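Local coordinates for periplasmic binding protein (Veillonella parvula, PDB 4OVK), which probably binds a small solute in the periplasm and hands it to an ABC transporter for uptake into the cell, at residues A[92-97]-A[112-117]; A[199-204]-A[290-295]; A[248-251]-A[255-258]. All coordinates share one frame; numbering follows the deposited sequence. Where two conformers were deposited one is given.

The chain folds into two lobes, each built on a four-stranded parallel sheet of strand order 2-1-3-4, with the long helix 150-170 between them in sequence, consistent with the helix-linked solute-binding proteins of ABC transporters. Interaction 1 lies in the first lobe, beside strand 104-108, and closes before the other two open. Interaction 2 ties helix 197-204 of the second lobe to helix 285-296, and interaction 3, a turn after helix 244-248, is nested in the loop closed by interaction 2. Centres of interactions 2 and 3 are about 25 Å apart; that of interaction 1 is about 39 Å from interaction 2 and 48 Å from interaction 3. Interactions 2 and 3 thus share one lobe.

Interaction 1 of 3, residues A[92-97]-A[112-117]; sequences VNFEEV and PEVAKK
The Phe94 ring is sandwiched: Lys117 CG sits over the centre of one face, and Val92 O lies over the opposite face, offset toward the rim. Lys117 CG makes a CH-pi contact, 3.7 Å from the centroid of the Phe94 ring and 12° off its normal. Val114 CG1 approaches the ring obliquely, 4.1 Å from Phe94 CE1, and also meets Val92 CG2 at 3.9 Å, methyl against methyl. Lys117 CG stands anti to its own nitrogen (chi1 178°), which sets it on the ring; bends at the next two torsions then lead the chain away to a salt bridge between NZ and Glu120. With an alanine in place of Phe94, the aliphatic part of Lys117 would probably lose its support and be freer to turn, while Val114 CG1 would lose an apolar neighbour. Asn93 is the N-cap of helix 94-100: its OD1 accepts from Glu96 N at 3.1 Å, with the donor well above the carbonyl plane. Its backbone also hydrogen-bonds with that of Phe85. Helices 94-100 and 112-120 meet beside strand 104-108 of the parallel sheet, where Val97 touches Val105, Val114 touches Ile107, and Phe94 and Val97 both reach Leu118.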
ATOM      1  N   VAL A  92       6.787   2.872  21.776  1.00 24.42           N
ATOM      2  CA  VAL A  92       8.118   2.316  21.631  1.00 25.87           C
ATOM      3  C   VAL A  92       8.644   1.801  22.968  1.00 26.00           C
ATOM      4  O   VAL A  92       8.533   2.471  23.988  1.00 29.82           O
ATOM      5  CB  VAL A  92       9.083   3.365  21.041  1.00 25.55           C
ATOM      6  CG1 VAL A  92      10.515   2.859  21.057  1.00 27.46           C
ATOM      7  CG2 VAL A  92       8.659   3.711  19.620  1.00 28.33           C
ATOM      8  N   ASN A  93       9.216   0.604  22.947  1.00 24.13           N
ATOM      9  CA  ASN A  93       9.930   0.065  24.093  1.00 25.95           C
ATOM     10  C   ASN A  93      11.372   0.585  24.021  1.00 26.24           C
ATOM     11  O   ASN A  93      12.206   0.057  23.274  1.00 24.29           O
ATOM     12  CB  ASN A  93       9.873  -1.464  24.067  1.00 27.36           C
ATOM     13  CG  ASN A  93      10.663  -2.113  25.194  1.00 31.51           C
ATOM     14  OD1 ASN A  93      11.507  -1.497  25.831  1.00 37.19           O
ATOM     15  ND2 ASN A  93      10.398  -3.381  25.418  1.00 37.48           N
ATOM     16  N   PHE A  94      11.658   1.628  24.794  1.00 24.08           N
ATOM     17  CA  PHE A  94      12.953   2.314  24.683  1.00 24.00           C
ATOM     18  C   PHE A  94      14.125   1.455  25.147  1.00 24.91           C
ATOM     19  O   PHE A  94      15.232   1.589  24.609  1.00 28.58           O
ATOM     20  CB  PHE A  94      12.930   3.647  25.421  1.00 24.50           C
ATOM     21  CG  PHE A  94      11.923   4.612  24.881  1.00 23.45           C
ATOM     22  CD1 PHE A  94      12.154   5.280  23.688  1.00 23.94           C
ATOM     23  CD2 PHE A  94      10.738   4.844  25.559  1.00 27.45           C
ATOM     24  CE1 PHE A  94      11.218   6.166  23.183  1.00 22.77           C
ATOM     25  CE2 PHE A  94       9.804   5.731  25.067  1.00 29.07           C
ATOM     26  CZ  PHE A  94      10.040   6.390  23.871  1.00 27.89           C
ATOM     27  N   GLU A  95      13.897   0.583  26.130  1.00 27.31           N
ATOM     28  CA  GLU A  95      14.938  -0.366  26.550  1.00 33.92           C
ATOM     29  C   GLU A  95      15.348  -1.280  25.380  1.00 33.61           C
ATOM     30  O   GLU A  95      16.542  -1.471  25.114  1.00 31.15           O
ATOM     31  CB  GLU A  95      14.475  -1.203  27.750  1.00 41.20           C
ATOM     32  CG  GLU A  95      15.450  -2.306  28.154  1.00 51.99           C
ATOM     33  CD  GLU A  95      15.059  -3.020  29.438  1.00 56.70           C
ATOM     34  OE1 GLU A  95      13.852  -3.053  29.766  1.00 68.19           O
ATOM     35  OE2 GLU A  95      15.964  -3.558  30.114  1.00 62.35           O
ATOM     36  N   GLU A  96      14.361  -1.828  24.681  1.00 30.48           N
ATOM     37  CA  GLU A  96      14.624  -2.739  23.567  1.00 33.05           C
ATOM     38  C   GLU A  96      15.378  -2.038  22.411  1.00 28.35           C
ATOM     39  O   GLU A  96      16.331  -2.596  21.860  1.00 27.12           O
ATOM     40  CB  GLU A  96      13.302  -3.357  23.074  1.00 35.68           C
ATOM     41  CG  GLU A  96      13.445  -4.435  21.996  1.00 41.88           C
ATOM     42  CD  GLU A  96      13.262  -5.846  22.522  1.00 49.07           C
ATOM     43  OE1 GLU A  96      12.348  -6.082  23.351  1.00 54.03           O
ATOM     44  OE2 GLU A  96      14.029  -6.732  22.098  1.00 58.66           O
ATOM     45  N   VAL A  97      14.968  -0.817  22.064  1.00 23.72           N
ATOM     46  CA  VAL A  97      15.608  -0.067  20.970  1.00 26.02           C
ATOM     47  C   VAL A  97      17.051   0.266  21.314  1.00 24.26           C
ATOM     48  O   VAL A  97      17.930   0.229  20.457  1.00 24.52           O
ATOM     49  CB  VAL A  97      14.871   1.254  20.631  1.00 29.17           C
ATOM     50  CG1 VAL A  97      15.520   1.943  19.428  1.00 33.39           C
ATOM     51  CG2 VAL A  97      13.399   1.006  20.350  1.00 31.53           C
ATOM     52  N   PRO A 112       6.562  13.397  18.628  1.00 28.71           N
ATOM     53  CA  PRO A 112       7.752  14.188  18.931  1.00 30.30           C
ATOM     54  C   PRO A 112       8.418  13.790  20.256  1.00 28.84           C
ATOM     55  O   PRO A 112       9.640  13.885  20.375  1.00 27.31           O
ATOM     56  CB  PRO A 112       7.218  15.626  18.989  1.00 33.03           C
ATOM     57  CG  PRO A 112       5.778  15.482  19.338  1.00 35.58           C
ATOM     58  CD  PRO A 112       5.337  14.211  18.663  1.00 33.18           C
ATOM     59  N   GLU A 113       7.629  13.328  21.224  1.00 29.43           N
ATOM     60  CA  GLU A 113       8.179  12.868  22.508  1.00 31.15           C
ATOM     61  C   GLU A 113       9.061  11.621  22.336  1.00 27.23           C
ATOM     62  O   GLU A 113      10.038  11.444  23.073  1.00 22.99           O
ATOM     63  CB  GLU A 113       7.065  12.636  23.550  1.00 36.92           C
ATOM     64  CG  GLU A 113       6.254  11.340  23.416  1.00 40.59           C
ATOM     65  CD  GLU A 113       5.275  11.320  22.241  1.00 45.08           C
ATOM     66  OE1 GLU A 113       5.170  12.327  21.508  1.00 41.51           O
ATOM     67  OE2 GLU A 113       4.597  10.284  22.049  1.00 48.46           O
ATOM     68  N   VAL A 114       8.719  10.773  21.358  1.00 23.97           N
ATOM     69  CA  VAL A 114       9.535   9.604  21.019  1.00 20.17           C
ATOM     70  C   VAL A 114      10.866  10.083  20.420  1.00 17.82           C
ATOM     71  O   VAL A 114      11.931   9.622  20.818  1.00 18.09           O
ATOM     72  CB  VAL A 114       8.809   8.646  20.044  1.00 18.99           C
ATOM     73  CG1 VAL A 114       9.714   7.483  19.639  1.00 19.95           C
ATOM     74  CG2 VAL A 114       7.513   8.122  20.643  1.00 20.73           C
ATOM     75  N   ALA A 115      10.806  11.016  19.469  1.00 19.98           N
ATOM     76  CA  ALA A 115      12.019  11.601  18.894  1.00 21.93           C
ATOM     77  C   ALA A 115      12.954  12.134  19.978  1.00 22.58           C
ATOM     78  O   ALA A 115      14.151  11.872  19.968  1.00 21.87           O
ATOM     79  CB  ALA A 115      11.671  12.725  17.938  1.00 25.34           C
ATOM     80  N   LYS A 116      12.392  12.887  20.908  1.00 23.50           N
ATOM     81  CA  LYS A 116      13.181  13.512  21.968  1.00 25.10           C
ATOM     82  C   LYS A 116      13.834  12.484  22.902  1.00 21.28           C
ATOM     83  O   LYS A 116      15.011  12.622  23.258  1.00 23.30           O
ATOM     84  CB  LYS A 116      12.304  14.476  22.758  1.00 29.51           C
ATOM     85  CG  LYS A 116      13.041  15.277  23.822  1.00 37.77           C
ATOM     86  CD  LYS A 116      12.077  16.220  24.522  1.00 48.95           C
ATOM     87  CE  LYS A 116      12.728  16.921  25.698  1.00 51.56           C
ATOM     88  NZ  LYS A 116      11.711  17.620  26.527  1.00 55.86           N
ATOM     89  N   LYS A 117      13.076  11.465  23.300  1.00 19.25           N
ATOM     90  CA  LYS A 117      13.608  10.435  24.180  1.00 20.32           C
ATOM     91  C   LYS A 117      14.678   9.631  23.446  1.00 19.01           C
ATOM     92  O   LYS A 117      15.731   9.338  24.015  1.00 19.88           O
ATOM     93  CB  LYS A 117      12.511   9.514  24.716  1.00 21.67           C
ATOM     94  CG  LYS A 117      13.007   8.375  25.607  1.00 25.68           C
ATOM     95  CD  LYS A 117      13.944   8.800  26.750  1.00 29.19           C
ATOM     96  CE  LYS A 117      13.200   9.532  27.857  1.00 32.68           C
ATOM     97  NZ  LYS A 117      14.092  10.308  28.778  1.00 32.78           N
TER

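Interaction 2 of 3, residues A[199-204]-A[290-295]; sequences QLMITM and KWMGQL
Met292 reaches from helix 285-296 to helix 197-204 and is the one residue of 290-295 that touches 199-204, making apolar contacts with Met201 and Ile202. Met201 and Met292 are both selenomethionines in this crystal, and Met292 was modelled in two conformers, so the contacts that follow belong to one of them. Met292 SE lies 3.9 Å from Met201 CB, while Met292 CE, the terminal methyl, comes to 3.7 Å from Ile202 CG1 and 3.8 Å from Met201 C. The chain of Met292 runs extended from CB to SE, then bends (chi3 56°), which turns CE off the line of approach and onto the backbone between Met201 and Ile202. Ile202 starts out pointing away from the other helix, yet its CG1 still meets the methyl, the two side chains crossing at about a right angle. Met201, by contrast, points toward Met292 and offers it CB.

In the fold, helix 197-204 belongs to the connection between the neighbouring parallel strands 180-184 and 208-209, a beta-alpha-beta crossover that also takes in the short strand 190-192. Helix 285-296 comes after the last strand of that sheet, 268-270, and before the C-terminal helices.

Among the rings, Trp291 carries Leu295 CD1, one helical turn on, 3.3 Å above its plane and offset toward the rim, and its ring also meets that of Phe341 with the planes at about 30°.

The polar bonds run within and around the helices. Thr203 N donates to Gln199 O at 3.0 Å, and Leu295 N to Trp291 O at 3.2 Å. Gln199 NE2, a buried amide end, is satisfied by the carbonyls of Ala192 and Ala211, and Lys290 NZ forms a salt bridge with Asp309.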
ATOM      1  N   GLN A 199     -11.545   6.000  -2.818  1.00 24.53           N
ATOM      2  CA  GLN A 199     -12.515   6.738  -3.644  1.00 26.32           C
ATOM      3  C   GLN A 199     -11.810   7.664  -4.639  1.00 23.58           C
ATOM      4  O   GLN A 199     -12.260   7.801  -5.780  1.00 24.01           O
ATOM      5  CB  GLN A 199     -13.546   7.480  -2.794  1.00 28.82           C
ATOM      6  CG  GLN A 199     -14.512   6.516  -2.108  1.00 32.01           C
ATOM      7  CD  GLN A 199     -15.920   7.058  -1.900  1.00 33.75           C
ATOM      8  OE1 GLN A 199     -16.291   8.140  -2.390  1.00 32.20           O
ATOM      9  NE2 GLN A 199     -16.724   6.293  -1.161  1.00 34.82           N
ATOM     10  N   LEU A 200     -10.692   8.258  -4.222  1.00 24.45           N
ATOM     11  CA  LEU A 200      -9.859   9.038  -5.138  1.00 24.89           C
ATOM     12  C   LEU A 200      -9.362   8.147  -6.276  1.00 23.30           C
ATOM     13  O   LEU A 200      -9.356   8.567  -7.425  1.00 25.22           O
ATOM     14  CB  LEU A 200      -8.651   9.671  -4.427  1.00 30.48           C
ATOM     15  CG  LEU A 200      -8.929  10.686  -3.317  1.00 33.25           C
ATOM     16  CD1 LEU A 200      -7.605  11.184  -2.751  1.00 37.71           C
ATOM     17  CD2 LEU A 200      -9.788  11.846  -3.804  1.00 36.20           C
HETATM   18  N   MSE A 201      -8.955   6.919  -5.951  1.00 21.84           N
HETATM   19  CA  MSE A 201      -8.422   5.989  -6.968  1.00 20.42           C
HETATM   20  C   MSE A 201      -9.534   5.566  -7.918  1.00 19.03           C
HETATM   21  O   MSE A 201      -9.332   5.484  -9.135  1.00 20.17           O
HETATM   22  CB  MSE A 201      -7.711   4.782  -6.319  1.00 21.58           C
HETATM   23  CG  MSE A 201      -6.332   5.194  -5.788  1.00 27.28           C
HETATM   24 SE   MSE A 201      -5.227   3.614  -5.365  0.75 43.07          SE
HETATM   25  CE  MSE A 201      -6.475   3.214  -3.898  1.00 26.36           C
ATOM     26  N   ILE A 202     -10.723   5.321  -7.386  1.00 19.41           N
ATOM     27  CA  ILE A 202     -11.882   4.992  -8.235  1.00 19.16           C
ATOM     28  C   ILE A 202     -12.179   6.136  -9.222  1.00 20.27           C
ATOM     29  O   ILE A 202     -12.386   5.907 -10.433  1.00 20.34           O
ATOM     30  CB  ILE A 202     -13.122   4.633  -7.379  1.00 20.59           C
ATOM     31  CG1 ILE A 202     -12.946   3.233  -6.776  1.00 19.87           C
ATOM     32  CG2 ILE A 202     -14.405   4.680  -8.209  1.00 21.28           C
ATOM     33  CD1 ILE A 202     -13.956   2.872  -5.703  1.00 22.35           C
ATOM     34  N   THR A 203     -12.164   7.367  -8.712  1.00 20.25           N
ATOM     35  CA  THR A 203     -12.447   8.538  -9.543  1.00 21.81           C
ATOM     36  C   THR A 203     -11.370   8.702 -10.617  1.00 21.51           C
ATOM     37  O   THR A 203     -11.690   8.927 -11.777  1.00 20.80           O
ATOM     38  CB  THR A 203     -12.536   9.823  -8.696  1.00 24.97           C
ATOM     39  OG1 THR A 203     -13.673   9.743  -7.824  1.00 25.87           O
ATOM     40  CG2 THR A 203     -12.672  11.062  -9.583  1.00 25.06           C
HETATM   41  N   MSE A 204     -10.096   8.569 -10.235  1.00 20.93           N
HETATM   42  CA  MSE A 204      -9.006   8.796 -11.177  1.00 21.90           C
HETATM   43  C   MSE A 204      -9.019   7.766 -12.287  1.00 20.78           C
HETATM   44  O   MSE A 204      -8.561   8.045 -13.387  1.00 26.74           O
HETATM   45  CB  MSE A 204      -7.664   8.801 -10.452  1.00 25.27           C
HETATM   46  CG  MSE A 204      -6.475   9.084 -11.374  1.00 37.31           C
HETATM   47 SE   MSE A 204      -6.519  10.913 -12.139  1.00 64.51          SE
HETATM   48  CE  MSE A 204      -6.147  11.965 -10.509  1.00 63.33           C
ATOM     49  N   LYS A 290      -3.026   0.860 -12.380  1.00 12.23           N
ATOM     50  CA  LYS A 290      -3.095   0.178 -13.664  1.00 12.91           C
ATOM     51  C   LYS A 290      -4.077  -0.995 -13.674  1.00 13.21           C
ATOM     52  O   LYS A 290      -4.828  -1.154 -14.639  1.00 14.31           O
ATOM     53  CB  LYS A 290      -1.712  -0.242 -14.126  1.00 14.27           C
ATOM     54  CG  LYS A 290      -0.960   0.940 -14.723  1.00 16.77           C
ATOM     55  CD  LYS A 290       0.438   0.608 -15.191  1.00 22.85           C
ATOM     56  CE  LYS A 290       0.905   1.713 -16.135  1.00 26.35           C
ATOM     57  NZ  LYS A 290       2.269   1.506 -16.689  1.00 27.58           N
ATOM     58  N   TRP A 291      -4.109  -1.765 -12.592  1.00 11.16           N
ATOM     59  CA  TRP A 291      -5.074  -2.847 -12.437  1.00 10.87           C
ATOM     60  C   TRP A 291      -6.506  -2.291 -12.462  1.00 12.19           C
ATOM     61  O   TRP A 291      -7.348  -2.780 -13.226  1.00 13.95           O
ATOM     62  CB  TRP A 291      -4.789  -3.626 -11.154  1.00 11.01           C
ATOM     63  CG  TRP A 291      -5.681  -4.770 -10.890  1.00 10.89           C
ATOM     64  CD1 TRP A 291      -5.617  -6.010 -11.464  1.00 12.05           C
ATOM     65  CD2 TRP A 291      -6.773  -4.808  -9.971  1.00 11.41           C
ATOM     66  NE1 TRP A 291      -6.613  -6.811 -10.967  1.00 13.31           N
ATOM     67  CE2 TRP A 291      -7.328  -6.097 -10.037  1.00 12.45           C
ATOM     68  CE3 TRP A 291      -7.336  -3.877  -9.093  1.00 12.62           C
ATOM     69  CZ2 TRP A 291      -8.418  -6.472  -9.262  1.00 13.21           C
ATOM     70  CZ3 TRP A 291      -8.415  -4.247  -8.332  1.00 13.88           C
ATOM     71  CH2 TRP A 291      -8.934  -5.541  -8.401  1.00 14.53           C
HETATM   72  N   MSE A 292      -6.767  -1.257 -11.663  0.70 12.54           N
HETATM   73  CA  MSE A 292      -8.106  -0.676 -11.563  0.70 13.16           C
HETATM   74  C   MSE A 292      -8.542  -0.084 -12.875  0.70 13.80           C
HETATM   75  O   MSE A 292      -9.688  -0.262 -13.294  0.70 16.70           O
HETATM   76  CB  MSE A 292      -8.139   0.410 -10.489  0.70 13.48           C
HETATM   77  CG  MSE A 292      -7.941  -0.227  -9.118  0.70 14.83           C
HETATM   78 SE   MSE A 292      -8.085   1.151  -7.732  0.70 20.05          SE
HETATM   79  CE  MSE A 292      -9.878   1.766  -8.241  0.70 12.42           C
ATOM     80  N   GLY A 293      -7.639   0.628 -13.534  1.00 15.23           N
ATOM     81  CA  GLY A 293      -7.945   1.240 -14.840  1.00 15.27           C
ATOM     82  C   GLY A 293      -8.455   0.232 -15.854  1.00 15.66           C
ATOM     83  O   GLY A 293      -9.443   0.471 -16.576  1.00 17.62           O
ATOM     84  N   GLN A 294      -7.791  -0.909 -15.917  1.00 15.64           N
ATOM     85  CA  GLN A 294      -8.207  -1.928 -16.868  1.00 16.62           C
ATOM     86  C   GLN A 294      -9.493  -2.667 -16.473  1.00 17.93           C
ATOM     87  O   GLN A 294     -10.146  -3.226 -17.336  1.00 20.31           O
ATOM     88  CB  GLN A 294      -7.069  -2.881 -17.201  1.00 17.90           C
ATOM     89  CG  GLN A 294      -6.071  -2.189 -18.102  1.00 21.45           C
ATOM     90  CD  GLN A 294      -4.992  -3.085 -18.650  1.00 22.07           C
ATOM     91  OE1 GLN A 294      -4.637  -4.107 -18.053  1.00 25.71           O
ATOM     92  NE2 GLN A 294      -4.436  -2.684 -19.797  1.00 20.90           N
ATOM     93  N   LEU A 295      -9.850  -2.663 -15.189  1.00 16.29           N
ATOM     94  CA  LEU A 295     -11.151  -3.172 -14.768  1.00 18.08           C
ATOM     95  C   LEU A 295     -12.254  -2.190 -15.122  1.00 18.12           C
ATOM     96  O   LEU A 295     -13.294  -2.580 -15.604  1.00 20.89           O
ATOM     97  CB  LEU A 295     -11.208  -3.419 -13.257  1.00 20.90           C
ATOM     98  CG  LEU A 295     -10.404  -4.578 -12.681  1.00 25.07           C
ATOM     99  CD1 LEU A 295     -10.622  -4.628 -11.171  1.00 29.85           C
ATOM    100  CD2 LEU A 295     -10.789  -5.878 -13.355  1.00 28.48           C
TER

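Interaction 3 of 3, residues A[248-251]-A[255-258]; sequences YQDK and QNWS
Asp250 grips the backbone of Trp257 at the tight heart of this contact. Asp250 OD1 accepts from Trp257 N at 2.9 Å on the syn lone pair, nearly straight (173°). Asp250 OD1 also lies 3.7 Å from Trp257 CB, near the plane of the indole and at its edge. From there the ring leads away into the protein, with CG anti to its carbonyl carbon (chi1 -70°), and Trp257 NE1 donates to Gln255 OE1 at 2.9 Å. That acceptor lies almost in the ring plane, which helps hold the indole in this rotation.

Asp250 OD2 makes looser contacts, the nearest to Ser258 CB at 3.6 Å. On this outer side Asn256 is exposed, and its OD1 accepts from both Ser258 N (3.1 Å) and Ser258 OG (2.8 Å). The backbone bond makes an Asx turn; the hydroxyl lies in the amide plane, on a lone pair, whereas the N-H is tilted from it.

Asp250, with positive phi, is the C-prime residue of the Schellman motif that ends helix 244-248. Its carboxylate ties this end to the loop leading into helix 261-264, while Trp257 packs against Met223 and Ile226 of helix 223-229 and Val263 of helix 261-264.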
ATOM      1  N   TYR A 248     -20.628 -14.538  -4.416  1.00 21.44           N
ATOM      2  CA  TYR A 248     -21.384 -15.284  -5.434  1.00 21.77           C
ATOM      3  C   TYR A 248     -22.261 -16.391  -4.837  1.00 21.18           C
ATOM      4  O   TYR A 248     -23.374 -16.635  -5.311  1.00 24.27           O
ATOM      5  CB  TYR A 248     -20.434 -15.900  -6.479  1.00 20.97           C
ATOM      6  CG  TYR A 248     -19.652 -14.897  -7.315  1.00 20.25           C
ATOM      7  CD1 TYR A 248     -20.248 -13.730  -7.793  1.00 20.48           C
ATOM      8  CD2 TYR A 248     -18.323 -15.133  -7.650  1.00 19.81           C
ATOM      9  CE1 TYR A 248     -19.531 -12.823  -8.559  1.00 22.17           C
ATOM     10  CE2 TYR A 248     -17.596 -14.233  -8.420  1.00 20.66           C
ATOM     11  CZ  TYR A 248     -18.199 -13.081  -8.871  1.00 20.46           C
ATOM     12  OH  TYR A 248     -17.497 -12.200  -9.657  1.00 18.78           O
ATOM     13  N   GLN A 249     -21.758 -17.060  -3.797  1.00 21.41           N
ATOM     14  CA  GLN A 249     -22.491 -18.152  -3.152  1.00 23.82           C
ATOM     15  C   GLN A 249     -23.216 -17.738  -1.863  1.00 24.29           C
ATOM     16  O   GLN A 249     -23.668 -18.595  -1.099  1.00 26.42           O
ATOM     17  CB  GLN A 249     -21.543 -19.308  -2.870  1.00 26.80           C
ATOM     18  CG  GLN A 249     -20.832 -19.846  -4.103  1.00 30.30           C
ATOM     19  CD  GLN A 249     -20.191 -21.201  -3.849  1.00 39.35           C
ATOM     20  OE1 GLN A 249     -20.733 -22.035  -3.112  1.00 48.62           O
ATOM     21  NE2 GLN A 249     -19.036 -21.432  -4.459  1.00 44.56           N
ATOM     22  N   ASP A 250     -23.335 -16.431  -1.632  1.00 26.56           N
ATOM     23  CA  ASP A 250     -24.041 -15.875  -0.465  1.00 26.28           C
ATOM     24  C   ASP A 250     -23.701 -16.624   0.815  1.00 24.40           C
ATOM     25  O   ASP A 250     -24.560 -17.202   1.476  1.00 25.55           O
ATOM     26  CB  ASP A 250     -25.565 -15.823  -0.701  1.00 32.38           C
ATOM     27  CG  ASP A 250     -26.001 -14.561  -1.439  1.00 36.88           C
ATOM     28  OD1 ASP A 250     -25.657 -13.431  -0.992  1.00 33.91           O
ATOM     29  OD2 ASP A 250     -26.701 -14.700  -2.465  1.00 40.74           O
ATOM     30  N   LYS A 251     -22.416 -16.613   1.142  1.00 22.62           N
ATOM     31  CA  LYS A 251     -21.927 -17.228   2.363  1.00 22.63           C
ATOM     32  C   LYS A 251     -22.017 -16.308   3.568  1.00 23.35           C
ATOM     33  O   LYS A 251     -21.745 -16.747   4.683  1.00 29.29           O
ATOM     34  CB  LYS A 251     -20.486 -17.662   2.172  1.00 20.76           C
ATOM     35  CG  LYS A 251     -20.281 -18.620   1.009  1.00 19.26           C
ATOM     36  CD  LYS A 251     -18.836 -19.091   0.983  1.00 18.42           C
ATOM     37  CE  LYS A 251     -18.459 -19.714  -0.344  1.00 21.25           C
ATOM     38  NZ  LYS A 251     -17.000 -19.990  -0.431  1.00 20.73           N
ATOM     39  N   GLN A 255     -26.903 -11.109   4.679  1.00 31.63           N
ATOM     40  CA  GLN A 255     -26.645 -10.360   3.449  1.00 29.37           C
ATOM     41  C   GLN A 255     -27.105 -11.157   2.254  1.00 29.62           C
ATOM     42  O   GLN A 255     -26.854 -12.351   2.156  1.00 33.28           O
ATOM     43  CB  GLN A 255     -25.150 -10.029   3.311  1.00 27.24           C
ATOM     44  CG  GLN A 255     -24.582  -9.256   4.493  1.00 29.97           C
ATOM     45  CD  GLN A 255     -23.066  -9.180   4.493  1.00 28.16           C
ATOM     46  OE1 GLN A 255     -22.423  -9.133   3.444  1.00 25.77           O
ATOM     47  NE2 GLN A 255     -22.483  -9.163   5.686  1.00 31.27           N
ATOM     48  N   ASN A 256     -27.796 -10.479   1.354  1.00 31.46           N
ATOM     49  CA  ASN A 256     -28.230 -11.061   0.105  1.00 33.94           C
ATOM     50  C   ASN A 256     -27.667 -10.211  -1.033  1.00 31.12           C
ATOM     51  O   ASN A 256     -28.171  -9.127  -1.337  1.00 31.91           O
ATOM     52  CB  ASN A 256     -29.758 -11.124   0.053  1.00 39.03           C
ATOM     53  CG  ASN A 256     -30.275 -11.849  -1.175  1.00 41.01           C
ATOM     54  OD1 ASN A 256     -29.519 -12.195  -2.085  1.00 36.59           O
ATOM     55  ND2 ASN A 256     -31.578 -12.074  -1.208  1.00 47.74           N
ATOM     56  N   TRP A 257     -26.607 -10.725  -1.642  1.00 28.69           N
ATOM     57  CA  TRP A 257     -25.903 -10.051  -2.725  1.00 25.73           C
ATOM     58  C   TRP A 257     -26.434 -10.457  -4.112  1.00 26.25           C
ATOM     59  O   TRP A 257     -26.010  -9.890  -5.104  1.00 24.52           O
ATOM     60  CB  TRP A 257     -24.402 -10.366  -2.621  1.00 23.43           C
ATOM     61  CG  TRP A 257     -23.756  -9.705  -1.442  1.00 23.36           C
ATOM     62  CD1 TRP A 257     -23.661 -10.197  -0.176  1.00 24.86           C
ATOM     63  CD2 TRP A 257     -23.135  -8.418  -1.421  1.00 22.69           C
ATOM     64  NE1 TRP A 257     -23.015  -9.295   0.639  1.00 23.16           N
ATOM     65  CE2 TRP A 257     -22.684  -8.192  -0.099  1.00 23.43           C
ATOM     66  CE3 TRP A 257     -22.915  -7.432  -2.389  1.00 23.19           C
ATOM     67  CZ2 TRP A 257     -22.016  -7.021   0.278  1.00 23.25           C
ATOM     68  CZ3 TRP A 257     -22.252  -6.260  -2.011  1.00 23.40           C
ATOM     69  CH2 TRP A 257     -21.808  -6.069  -0.692  1.00 25.27           C
ATOM     70  N   SER A 258     -27.370 -11.409  -4.172  1.00 28.22           N
ATOM     71  CA  SER A 258     -27.698 -12.105  -5.439  1.00 29.77           C
ATOM     72  C   SER A 258     -28.288 -11.240  -6.559  1.00 30.24           C
ATOM     73  O   SER A 258     -28.177 -11.594  -7.734  1.00 32.77           O
ATOM     74  CB  SER A 258     -28.625 -13.301  -5.179  1.00 31.93           C
ATOM     75  OG  SER A 258     -29.909 -12.883  -4.751  1.00 29.58           O
TER